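Local coordinates for metallo-beta-lactamase domain-containing protein 1 (PDB 1ZTC) that probably hydrolyses RNA as a metal-dependent endoribonuclease of the metallo-beta-lactamase superfamily, carrying two nickel ions in its active site in this crystal, at residues V82-I87 against R118-V123; I47-G52 against D76-H81; K105-L110 against W151-H156; A32-V37 against L54-E59. All coordinates share one frame; numbering follows the deposited sequence. Where two conformers were deposited one is given.

Interaction 1. Residues V82-I87 against R118-V123; sequences VHLDHI and RIYSKV. With NI (nickel (II) ion), chain E; NI (nickel (II) ion), chain F.
The hydroxyl of Tyr120 accepts a hydrogen bond from the backbone N-H of Leu84, with 2.9 Å between Tyr120 OH and Leu84 N and an angle of 153° at the hydrogen. Leu84 is the first residue of helix 84-87, after His83 at the N-cap, and the phenol reaches its amide from helix 114-125. Backbone lines the edge of the Tyr120 ring: Val82 O lies 3.4 Å from Tyr120 CE2, and His83 CA sits near the hydroxyl. Leu84 adds the apolar part. Its CG is anti to the backbone N (chi1 -153°), CB rests 3.8 Å from Tyr120 CZ, and CD1 stands over one face of the phenol. Beyond the ring, Leu84 CD2 meets Ile119 CG2 at 3.8 Å, the two side chains crossing at about a right angle. One turn along both helices, Ile87 CD1 lies 4.0 Å from Val123 CG1. Leu84 also packs on Met57 of the second subunit, and Arg118 of helix 114-125 forms a salt bridge with Asp72 of that subunit. His83, Asp85 and His86 belong to the HxHxDH signature of the superfamily. His83 ND1 binds one nickel at 2.2 Å and His86 NE2 the other. Asp85 OD2 lies 2.9 Å from the nickel bound by His86. Asp85 OD1 takes a hydrogen bond of 2.7 Å from water 2, which lies between the two metals. Tyr120 touches neither nickel, yet it holds the amide that directly follows a metal ligand, which makes it a second-shell residue consistent with fixing the backbone that carries this signature.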
# COMPACT_ATOMS: atom_id res chain seq x y z
N VAL A 82 1.55 -5.74 22.30
CA VAL A 82 0.65 -6.69 21.71
C VAL A 82 -0.28 -6.00 20.73
O VAL A 82 -1.43 -5.73 21.02
CB VAL A 82 -0.12 -7.43 22.82
CG1 VAL A 82 -1.11 -8.45 22.19
CG2 VAL A 82 0.88 -8.10 23.70
N HIS A 83 0.28 -5.63 19.57
CA HIS A 83 -0.46 -5.13 18.44
C HIS A 83 -0.09 -6.05 17.31
O HIS A 83 1.09 -6.41 17.12
CB HIS A 83 -0.17 -3.65 18.10
CG HIS A 83 -0.88 -2.67 18.99
ND1 HIS A 83 -0.67 -1.30 18.93
CD2 HIS A 83 -1.76 -2.86 20.01
CE1 HIS A 83 -1.39 -0.70 19.86
NE2 HIS A 83 -2.07 -1.62 20.53
N LEU A 84 -1.10 -6.40 16.53
CA LEU A 84 -0.99 -7.43 15.52
C LEU A 84 0.14 -7.23 14.50
O LEU A 84 0.77 -8.19 14.06
CB LEU A 84 -2.32 -7.50 14.75
CG LEU A 84 -2.67 -8.84 14.13
CD1 LEU A 84 -2.67 -9.96 15.16
CD2 LEU A 84 -4.05 -8.67 13.45
N ASP A 85 0.37 -5.98 14.12
CA ASP A 85 1.41 -5.65 13.12
C ASP A 85 2.85 -5.88 13.65
O ASP A 85 3.82 -5.96 12.87
CB ASP A 85 1.22 -4.21 12.60
CG ASP A 85 1.28 -3.16 13.71
OD1 ASP A 85 0.61 -3.32 14.77
OD2 ASP A 85 2.02 -2.19 13.52
N HIS A 86 2.95 -6.07 14.96
CA HIS A 86 4.21 -6.43 15.64
C HIS A 86 4.34 -7.93 15.99
O HIS A 86 5.45 -8.48 16.06
CB HIS A 86 4.30 -5.60 16.94
CG HIS A 86 4.52 -4.14 16.69
ND1 HIS A 86 5.71 -3.52 16.98
CD2 HIS A 86 3.72 -3.20 16.13
CE1 HIS A 86 5.63 -2.24 16.63
NE2 HIS A 86 4.44 -2.04 16.09
N ILE A 87 3.22 -8.59 16.27
CA ILE A 87 3.24 -9.92 16.85
C ILE A 87 2.79 -11.06 15.93
O ILE A 87 2.98 -12.23 16.27
CB ILE A 87 2.37 -9.99 18.12
CG1 ILE A 87 0.87 -9.81 17.77
CG2 ILE A 87 2.83 -8.96 19.13
CD1 ILE A 87 -0.06 -9.96 18.90
N ARG A 118 -10.78 -12.35 17.42
CA ARG A 118 -10.47 -13.71 17.08
C ARG A 118 -9.04 -13.88 16.65
O ARG A 118 -8.39 -14.85 17.04
CB ARG A 118 -11.38 -14.22 15.95
CG ARG A 118 -11.23 -15.74 15.67
CD ARG A 118 -11.81 -16.68 16.75
NE ARG A 118 -13.25 -16.47 16.85
CZ ARG A 118 -14.14 -16.96 16.00
NH1 ARG A 118 -13.74 -17.71 14.97
NH2 ARG A 118 -15.40 -16.63 16.13
N ILE A 119 -8.54 -12.97 15.82
CA ILE A 119 -7.19 -13.10 15.29
C ILE A 119 -6.18 -12.90 16.45
O ILE A 119 -5.24 -13.67 16.62
CB ILE A 119 -6.93 -12.11 14.07
CG1 ILE A 119 -7.87 -12.41 12.90
CG2 ILE A 119 -5.49 -12.22 13.63
CD1 ILE A 119 -7.69 -13.80 12.31
N TYR A 120 -6.39 -11.87 17.27
CA TYR A 120 -5.54 -11.67 18.47
C TYR A 120 -5.52 -12.89 19.37
O TYR A 120 -4.47 -13.35 19.81
CB TYR A 120 -6.03 -10.44 19.27
CG TYR A 120 -5.40 -9.12 18.81
CD1 TYR A 120 -5.95 -8.38 17.77
CD2 TYR A 120 -4.24 -8.63 19.42
CE1 TYR A 120 -5.37 -7.18 17.34
CE2 TYR A 120 -3.65 -7.43 19.00
CZ TYR A 120 -4.21 -6.71 17.99
OH TYR A 120 -3.62 -5.54 17.59
N SER A 121 -6.69 -13.44 19.62
CA SER A 121 -6.78 -14.59 20.50
C SER A 121 -6.03 -15.80 19.98
O SER A 121 -5.38 -16.48 20.76
CB SER A 121 -8.22 -15.00 20.70
OG SER A 121 -8.89 -13.91 21.29
N LYS A 122 -6.16 -16.06 18.68
CA LYS A 122 -5.44 -17.18 18.08
C LYS A 122 -3.93 -16.98 18.15
O LYS A 122 -3.21 -17.89 18.47
CB LYS A 122 -5.92 -17.40 16.65
CG LYS A 122 -7.36 -17.95 16.64
CD LYS A 122 -7.99 -17.86 15.22
CE LYS A 122 -8.17 -19.22 14.56
NZ LYS A 122 -8.67 -20.28 15.49
N VAL A 123 -3.46 -15.79 17.84
CA VAL A 123 -2.02 -15.52 17.92
C VAL A 123 -1.51 -15.71 19.34
O VAL A 123 -0.58 -16.46 19.58
CB VAL A 123 -1.68 -14.07 17.45
CG1 VAL A 123 -0.21 -13.76 17.69
CG2 VAL A 123 -2.02 -13.91 16.00
NI NI E . 3.14 -0.34 15.41
NI NI F . 1.13 -0.20 18.34
O HOH W 1 0.99 0.79 14.52
O HOH W 2 1.05 -1.24 16.41
O HOH W 3 -0.04 1.19 16.72

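Interaction 2. Residues I47-G52 against D76-H81; sequences IIIDPG and DVLFTH. With NI (nickel (II) ion), chain F.
Asp50 and Thr80 meet at about a right angle, and the carboxylate grips the threonine at two points. Thr80 N donates to Asp50 OD1 at 2.9 Å, meeting it on the syn side and 19° out of the carboxylate plane; Thr80 OG1 donates to the syn lone pair of Asp50 OD2 at 2.7 Å. With chi1 at 59°, OG1 stands between the backbone N and carbonyl carbon of its own residue, where it also accepts from His81 ND1 at 2.9 Å. Thr80 OG1 lies almost in the imidazole plane (5° out of it), which helps to fix the ring's rotation while NE2 binds nickel. Asp50 OD2 has a further partner in His86 ND1, so one buried carboxylate backs His86 directly and His81 through Thr80. Beside this polar relay, Pro51 crosses Phe79 at about a right angle: its CD approaches the ring edge, 3.7 Å from Phe79 CE1, and also packs on Val77 CG1. Upstream, strands 45-49 and 76-78 run parallel with axes 4.7 Å apart, joined by bonds from Ile48 N to Asp76 O, Leu78 N to Ile48 O and Asp50 N to Leu78 O. Ile47 and Leu78 share one face, where CG2 of the first presses tightly on CD1 of the second at 3.4 Å. The two strands belong to a beta-alpha-beta unit whose helix is 57-67. They lie inside the mixed sheet between strands 37-42 and 97-101, and Ile49 and Leu78 face Phe159 on strand 157-163 of the second sheet of the sandwich.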
# COMPACT_ATOMS: atom_id res chain seq x y z
N ILE A 47 17.41 -14.59 18.54
CA ILE A 47 16.42 -13.76 19.19
C ILE A 47 15.75 -12.84 18.19
O ILE A 47 16.42 -12.19 17.37
CB ILE A 47 17.10 -12.88 20.27
CG1 ILE A 47 17.91 -13.75 21.25
CG2 ILE A 47 16.07 -12.02 21.00
CD1 ILE A 47 19.00 -13.01 21.98
N ILE A 48 14.43 -12.79 18.25
CA ILE A 48 13.67 -11.81 17.47
C ILE A 48 12.94 -10.84 18.38
O ILE A 48 12.26 -11.24 19.32
CB ILE A 48 12.67 -12.50 16.50
CG1 ILE A 48 13.47 -13.23 15.42
CG2 ILE A 48 11.71 -11.46 15.88
CD1 ILE A 48 12.68 -14.16 14.55
N ILE A 49 13.06 -9.55 18.07
CA ILE A 49 12.24 -8.53 18.73
C ILE A 49 11.26 -8.00 17.70
O ILE A 49 11.68 -7.45 16.68
CB ILE A 49 13.08 -7.39 19.31
CG1 ILE A 49 14.10 -7.95 20.32
CG2 ILE A 49 12.20 -6.38 20.02
CD1 ILE A 49 15.00 -6.87 20.96
N ASP A 50 9.96 -8.18 18.00
CA ASP A 50 8.84 -7.82 17.12
C ASP A 50 8.93 -8.57 15.80
O ASP A 50 9.47 -8.05 14.83
CB ASP A 50 8.74 -6.30 16.91
CG ASP A 50 8.17 -5.58 18.13
OD1 ASP A 50 7.83 -6.27 19.11
OD2 ASP A 50 8.05 -4.33 18.10
N PRO A 51 8.38 -9.81 15.76
CA PRO A 51 8.45 -10.66 14.56
C PRO A 51 7.71 -10.14 13.33
O PRO A 51 7.95 -10.62 12.21
CB PRO A 51 7.89 -12.01 15.05
CG PRO A 51 6.99 -11.65 16.18
CD PRO A 51 7.70 -10.50 16.87
N GLY A 52 6.80 -9.18 13.54
CA GLY A 52 6.18 -8.49 12.47
C GLY A 52 4.87 -9.06 11.97
O GLY A 52 4.20 -9.87 12.62
N ASP A 76 14.06 -17.23 21.13
CA ASP A 76 13.48 -16.19 21.98
C ASP A 76 12.82 -15.13 21.12
O ASP A 76 13.38 -14.70 20.11
CB ASP A 76 14.55 -15.52 22.86
CG ASP A 76 15.32 -16.51 23.73
OD1 ASP A 76 14.90 -16.74 24.88
OD2 ASP A 76 16.33 -17.05 23.25
N VAL A 77 11.63 -14.70 21.54
CA VAL A 77 10.91 -13.64 20.83
C VAL A 77 10.36 -12.67 21.85
O VAL A 77 9.63 -13.07 22.77
CB VAL A 77 9.74 -14.20 19.97
CG1 VAL A 77 8.95 -13.06 19.32
CG2 VAL A 77 10.29 -15.13 18.90
N LEU A 78 10.74 -11.40 21.70
CA LEU A 78 10.28 -10.34 22.60
C LEU A 78 9.36 -9.38 21.85
O LEU A 78 9.55 -9.10 20.66
CB LEU A 78 11.47 -9.59 23.20
CG LEU A 78 12.47 -10.46 23.97
CD1 LEU A 78 13.54 -11.03 23.06
CD2 LEU A 78 13.13 -9.64 25.05
N PHE A 79 8.36 -8.88 22.57
CA PHE A 79 7.40 -7.94 22.01
C PHE A 79 7.49 -6.59 22.69
O PHE A 79 7.40 -6.48 23.91
CB PHE A 79 5.96 -8.44 22.19
CG PHE A 79 5.70 -9.82 21.65
CD1 PHE A 79 5.96 -10.12 20.32
CD2 PHE A 79 5.11 -10.79 22.46
CE1 PHE A 79 5.70 -11.38 19.81
CE2 PHE A 79 4.85 -12.05 21.96
CZ PHE A 79 5.14 -12.35 20.61
N THR A 80 7.61 -5.53 21.90
CA THR A 80 7.40 -4.20 22.42
C THR A 80 5.99 -4.09 22.97
O THR A 80 5.77 -3.61 24.06
CB THR A 80 7.66 -3.11 21.38
OG1 THR A 80 6.80 -3.28 20.24
CG2 THR A 80 9.12 -3.15 20.96
N HIS A 81 5.02 -4.60 22.21
CA HIS A 81 3.66 -4.62 22.68
C HIS A 81 2.78 -5.53 21.83
O HIS A 81 3.17 -5.97 20.76
CB HIS A 81 3.10 -3.21 22.71
CG HIS A 81 2.96 -2.57 21.36
ND1 HIS A 81 4.01 -2.41 20.50
CD2 HIS A 81 1.88 -2.01 20.77
CE1 HIS A 81 3.59 -1.76 19.43
NE2 HIS A 81 2.31 -1.52 19.57
NI NI F . 1.13 -0.20 18.34
O HOH W 2 1.05 -1.24 16.41
O HOH W 3 -0.04 1.19 16.72

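Interaction 3. Residues K105-L110 against W151-H156; sequences KTKNYL and WHAREH. With NI (nickel (II) ion), chain F; PO4 (phosphate ion), chain G.
Lys107 and Arg154 slide past each other in opposite directions, in contact from CG of the lysine to its tip. The bond from CA to CB of Lys107 heads toward residues 151-156, and chi1 of -75° sets CG anti to the carbonyl carbon. From there CG stands 3.5 Å above the plane of the Arg154 guanidinium, over its centre. CD follows, 4.0 Å from Arg154 NE, and CE passes close to Glu155 OE1. At the tip, Lys107 NZ forms a salt bridge with Glu155 OE1 at 3.1 Å, donates to O3 of a phosphate ion at 2.6 Å and reaches water 4, which also links Tyr109 OH with Glu155 OE2. Arg154 supplies a second grip on the phosphate: its backbone N gives O3 a nearly straight bond of 2.8 Å (170°), NE also meets O3, and NH2 bonds O1 at 2.9 Å. Lys187 of the third subunit also bonds the ion. The anion probably came from the crystallisation liquor; it and Glu155 presumably offset the two like charges, whose Lys107 NZ and Arg154 NE are 4.2 Å apart. Arg154 NH1 bonds Thr106 OG1 at 3.2 Å, a hydroxyl that also bonds Val103 O. Glu155 OE2 in turn accepts from Val82 N, beside the nickel-binding histidines. The contact joins the loop between strand 97-101 and helix 114-125 to the type I turn 153-156, which follows the nickel ligand His152 and leads into strand 157-163.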
# COMPACT_ATOMS: atom_id res chain seq x y z
N LYS A 105 -2.02 -9.31 30.07
CA LYS A 105 -3.06 -10.21 30.57
C LYS A 105 -4.31 -9.51 31.12
O LYS A 105 -5.34 -10.14 31.28
CB LYS A 105 -2.48 -11.13 31.65
CG LYS A 105 -1.60 -12.20 31.07
CD LYS A 105 -1.16 -13.22 32.11
CE LYS A 105 -1.12 -14.64 31.52
NZ LYS A 105 -0.13 -14.82 30.40
N THR A 106 -4.23 -8.20 31.38
CA THR A 106 -5.37 -7.44 31.88
C THR A 106 -6.25 -6.88 30.77
O THR A 106 -7.27 -6.27 31.06
CB THR A 106 -4.94 -6.27 32.80
OG1 THR A 106 -4.34 -5.20 32.05
CG2 THR A 106 -3.97 -6.74 33.87
N LYS A 107 -5.85 -7.05 29.51
CA LYS A 107 -6.65 -6.61 28.37
C LYS A 107 -7.56 -7.73 27.86
O LYS A 107 -7.18 -8.89 27.82
CB LYS A 107 -5.76 -6.15 27.21
CG LYS A 107 -5.14 -4.83 27.41
CD LYS A 107 -4.79 -4.16 26.06
CE LYS A 107 -3.51 -3.37 26.22
NZ LYS A 107 -3.31 -2.31 25.19
N ASN A 108 -8.77 -7.35 27.50
CA ASN A 108 -9.74 -8.24 26.92
C ASN A 108 -9.64 -8.11 25.41
O ASN A 108 -10.24 -7.21 24.82
CB ASN A 108 -11.11 -7.82 27.45
CG ASN A 108 -12.23 -8.70 26.96
OD1 ASN A 108 -12.03 -9.57 26.13
ND2 ASN A 108 -13.40 -8.47 27.48
N TYR A 109 -8.87 -9.00 24.80
CA TYR A 109 -8.65 -8.97 23.35
C TYR A 109 -9.90 -9.35 22.56
O TYR A 109 -10.08 -8.89 21.45
CB TYR A 109 -7.46 -9.84 22.98
CG TYR A 109 -6.21 -9.20 23.50
CD1 TYR A 109 -5.62 -8.16 22.81
CD2 TYR A 109 -5.66 -9.57 24.73
CE1 TYR A 109 -4.49 -7.52 23.29
CE2 TYR A 109 -4.52 -8.93 25.23
CZ TYR A 109 -3.95 -7.90 24.50
OH TYR A 109 -2.85 -7.23 24.96
N LEU A 110 -10.76 -10.17 23.13
CA LEU A 110 -12.04 -10.51 22.50
C LEU A 110 -12.96 -9.32 22.32
O LEU A 110 -13.89 -9.35 21.51
CB LEU A 110 -12.85 -11.49 23.37
CG LEU A 110 -12.40 -12.92 23.36
CD1 LEU A 110 -13.40 -13.75 24.13
CD2 LEU A 110 -12.24 -13.42 21.92
N TRP A 151 3.48 4.56 26.92
CA TRP A 151 2.98 5.80 26.30
C TRP A 151 2.57 5.46 24.88
O TRP A 151 3.06 6.02 23.88
CB TRP A 151 4.06 6.88 26.36
CG TRP A 151 4.65 6.92 27.75
CD1 TRP A 151 3.98 7.14 28.91
CD2 TRP A 151 6.01 6.65 28.11
NE1 TRP A 151 4.83 7.05 29.97
CE2 TRP A 151 6.09 6.75 29.51
CE3 TRP A 151 7.17 6.35 27.39
CZ2 TRP A 151 7.28 6.57 30.21
CZ3 TRP A 151 8.36 6.17 28.07
CH2 TRP A 151 8.40 6.26 29.47
N HIS A 152 1.68 4.49 24.82
CA HIS A 152 1.14 3.98 23.57
C HIS A 152 0.16 2.83 23.89
O HIS A 152 -0.96 2.76 23.38
CB HIS A 152 2.26 3.48 22.63
CG HIS A 152 1.73 2.87 21.38
ND1 HIS A 152 1.16 3.62 20.38
CD2 HIS A 152 1.61 1.57 20.99
CE1 HIS A 152 0.74 2.82 19.41
NE2 HIS A 152 1.00 1.58 19.77
N ALA A 153 0.61 1.93 24.76
CA ALA A 153 -0.23 0.83 25.27
C ALA A 153 0.30 0.48 26.65
O ALA A 153 1.49 0.68 26.93
CB ALA A 153 -0.16 -0.36 24.33
N ARG A 154 -0.58 0.00 27.54
CA ARG A 154 -0.19 -0.23 28.93
C ARG A 154 0.96 -1.23 29.06
O ARG A 154 1.74 -1.17 30.01
CB ARG A 154 -1.38 -0.74 29.75
CG ARG A 154 -1.83 -2.19 29.38
CD ARG A 154 -3.17 -2.58 29.98
NE ARG A 154 -4.28 -1.94 29.29
CZ ARG A 154 -5.56 -2.08 29.62
NH1 ARG A 154 -5.91 -2.84 30.65
NH2 ARG A 154 -6.49 -1.45 28.91
N GLU A 155 1.06 -2.17 28.12
CA GLU A 155 2.09 -3.22 28.19
C GLU A 155 3.37 -2.89 27.43
O GLU A 155 4.26 -3.74 27.26
CB GLU A 155 1.51 -4.55 27.69
CG GLU A 155 1.44 -4.75 26.17
CD GLU A 155 0.24 -4.07 25.50
OE1 GLU A 155 -0.53 -3.34 26.19
OE2 GLU A 155 0.06 -4.30 24.29
N HIS A 156 3.48 -1.65 26.97
CA HIS A 156 4.50 -1.31 26.01
C HIS A 156 5.90 -1.29 26.64
O HIS A 156 6.14 -0.70 27.71
CB HIS A 156 4.19 0.03 25.33
CG HIS A 156 5.09 0.31 24.16
ND1 HIS A 156 6.37 0.80 24.32
CD2 HIS A 156 4.92 0.11 22.83
CE1 HIS A 156 6.94 0.90 23.12
NE2 HIS A 156 6.08 0.48 22.21
NI NI F . 1.13 -0.20 18.34
P PO4 G . -4.28 0.75 26.56
O1 PO4 G . -5.23 0.86 27.71
O2 PO4 G . -4.99 0.22 25.36
O3 PO4 G . -3.24 -0.29 26.85
O4 PO4 G . -3.66 2.10 26.33
O HOH W 4 -2.50 -4.71 23.42
O HOH W 2 1.05 -1.24 16.41
O HOH W 3 -0.04 1.19 16.72

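Interaction 4. Residues A32-V37 against L54-E59; sequences AHFSTV and LSSMDE
Phe34 lies against two serine hydroxyls, Ser55 OG at 3.6 Å from its CB and Ser56 OG at 3.4 Å from its CD2. Both oxygens approach the phenyl group obliquely. The chi1 of 65° puts CG of Phe34 between its own backbone N and carbonyl carbon, and CD2 is the ring atom that comes nearest to the 3-10 turn 54-56. Ser55 OG also comes within 3.7 Å of Ala32 O. A water completes the polar side of this shell: water 5 donates to Ser35 O at 2.7 Å and to Ser56 OG at 2.8 Å, bridging the two segments, and it sits in the plane of the Phe34 ring at its edge. In the metallo-beta-lactamase fold this places the loop entering strand 37-42 against the start of helix 57-67, the helix of the beta-alpha-beta unit that follows strand 45-49. Ser56 holds the N-cap position of that helix, although its side chain makes no capping bond. The turn before it is held by Met57 N bonding Leu54 O at 3.1 Å; Met57 is present as selenomethionine. On the loop, Ser35 OG donates to Thr36 O at 3.0 Å from above the carbonyl plane, and the backbone of Ser35 bonds that of Asp85 beside the metal centre. Farther out, Ser55 packs on Leu30 of the second subunit, Glu59 forms a salt bridge with Arg29 of that subunit, and Phe34 meets Phe25 of the third.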
# COMPACT_ATOMS: atom_id res chain seq x y z
N ALA A 32 -2.51 -2.98 6.60
CA ALA A 32 -1.34 -3.80 6.41
C ALA A 32 -0.10 -3.16 7.04
O ALA A 32 1.01 -3.32 6.53
CB ALA A 32 -1.14 -4.05 4.89
N HIS A 33 -0.29 -2.51 8.19
CA HIS A 33 0.83 -2.04 8.97
C HIS A 33 1.77 -3.21 9.26
O HIS A 33 1.33 -4.32 9.42
CB HIS A 33 0.38 -1.48 10.30
CG HIS A 33 -0.43 -0.23 10.19
ND1 HIS A 33 -0.04 0.84 9.41
CD2 HIS A 33 -1.61 0.12 10.76
CE1 HIS A 33 -0.93 1.81 9.54
NE2 HIS A 33 -1.90 1.40 10.35
N PHE A 34 3.07 -2.93 9.30
CA PHE A 34 4.05 -3.95 9.52
C PHE A 34 5.24 -3.34 10.28
O PHE A 34 5.78 -2.28 9.91
CB PHE A 34 4.46 -4.63 8.22
CG PHE A 34 5.16 -3.75 7.24
CD1 PHE A 34 4.46 -2.83 6.49
CD2 PHE A 34 6.55 -3.83 7.08
CE1 PHE A 34 5.11 -2.00 5.56
CE2 PHE A 34 7.18 -3.01 6.16
CZ PHE A 34 6.46 -2.09 5.41
N SER A 35 5.62 -4.01 11.35
CA SER A 35 6.72 -3.52 12.16
C SER A 35 8.08 -3.92 11.60
O SER A 35 8.24 -4.89 10.87
CB SER A 35 6.59 -3.96 13.64
OG SER A 35 6.96 -5.31 13.83
N THR A 36 9.06 -3.11 11.98
CA THR A 36 10.45 -3.50 11.96
C THR A 36 10.63 -4.84 12.68
O THR A 36 9.96 -5.11 13.70
CB THR A 36 11.24 -2.41 12.67
OG1 THR A 36 11.13 -1.21 11.90
CG2 THR A 36 12.73 -2.80 12.81
N VAL A 37 11.52 -5.66 12.15
CA VAL A 37 11.87 -6.96 12.74
C VAL A 37 13.39 -6.98 12.98
O VAL A 37 14.19 -6.80 12.07
CB VAL A 37 11.50 -8.15 11.85
CG1 VAL A 37 11.88 -9.50 12.53
CG2 VAL A 37 10.03 -8.12 11.52
N LEU A 54 2.24 -10.38 8.59
CA LEU A 54 2.14 -11.29 7.49
C LEU A 54 2.67 -10.71 6.18
O LEU A 54 3.27 -11.42 5.36
CB LEU A 54 0.66 -11.67 7.33
CG LEU A 54 0.32 -12.66 6.22
CD1 LEU A 54 1.05 -13.96 6.44
CD2 LEU A 54 -1.20 -12.90 6.17
N SER A 55 2.45 -9.42 5.97
CA SER A 55 2.85 -8.76 4.77
C SER A 55 4.38 -8.70 4.51
O SER A 55 4.80 -8.47 3.37
CB SER A 55 2.22 -7.35 4.74
OG SER A 55 2.68 -6.55 5.81
N SER A 56 5.18 -8.94 5.56
CA SER A 56 6.65 -9.04 5.46
C SER A 56 7.18 -10.44 5.12
O SER A 56 8.39 -10.66 5.11
CB SER A 56 7.29 -8.58 6.76
OG SER A 56 7.05 -7.21 6.94
N MSE A 57 6.28 -11.36 4.80
CA MSE A 57 6.64 -12.76 4.61
C MSE A 57 7.70 -12.99 3.53
O MSE A 57 8.59 -13.82 3.72
CB MSE A 57 5.39 -13.63 4.31
CG MSE A 57 4.70 -13.29 2.98
SE MSE A 57 3.08 -14.37 2.76
CE MSE A 57 1.77 -12.81 2.34
N ASP A 58 7.64 -12.27 2.42
CA ASP A 58 8.66 -12.45 1.37
C ASP A 58 10.02 -11.91 1.82
O ASP A 58 11.04 -12.48 1.50
CB ASP A 58 8.28 -11.75 0.07
CG ASP A 58 7.02 -12.31 -0.57
OD1 ASP A 58 6.71 -13.49 -0.29
OD2 ASP A 58 6.38 -11.56 -1.36
N GLU A 59 10.02 -10.78 2.53
CA GLU A 59 11.29 -10.23 3.01
C GLU A 59 11.91 -11.15 4.05
O GLU A 59 13.13 -11.38 4.04
CB GLU A 59 11.13 -8.81 3.59
CG GLU A 59 12.50 -8.12 3.77
CD GLU A 59 12.41 -6.62 4.11
OE1 GLU A 59 11.29 -6.12 4.42
OE2 GLU A 59 13.48 -5.97 4.02
O HOH W 5 6.67 -6.76 9.68

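Interactions 1, 2 and 3 meet at the dinuclear nickel site: His83, His81 and His152 come from one contact each and bind the same ion, with Asp174 completing its protein ligands. Interactions 1 and 2 are joined where His86 ND1 bonds Asp50 OD2 at 2.7 Å and His86 O accepts from Gly52 N at 2.9 Å. Interaction 3 reaches interaction 1 through Val82 N and Glu155 OE2, 2.9 Å apart. Interaction 4 touches interaction 1 at Ser35 N and Asp85 O, 3.1 Å apart, and interaction 2 where Val37 CG2 lies 3.3 Å from Pro51 O; its centre lies about 22 Å from that of interaction 3, with nearest atoms about 9 Å apart.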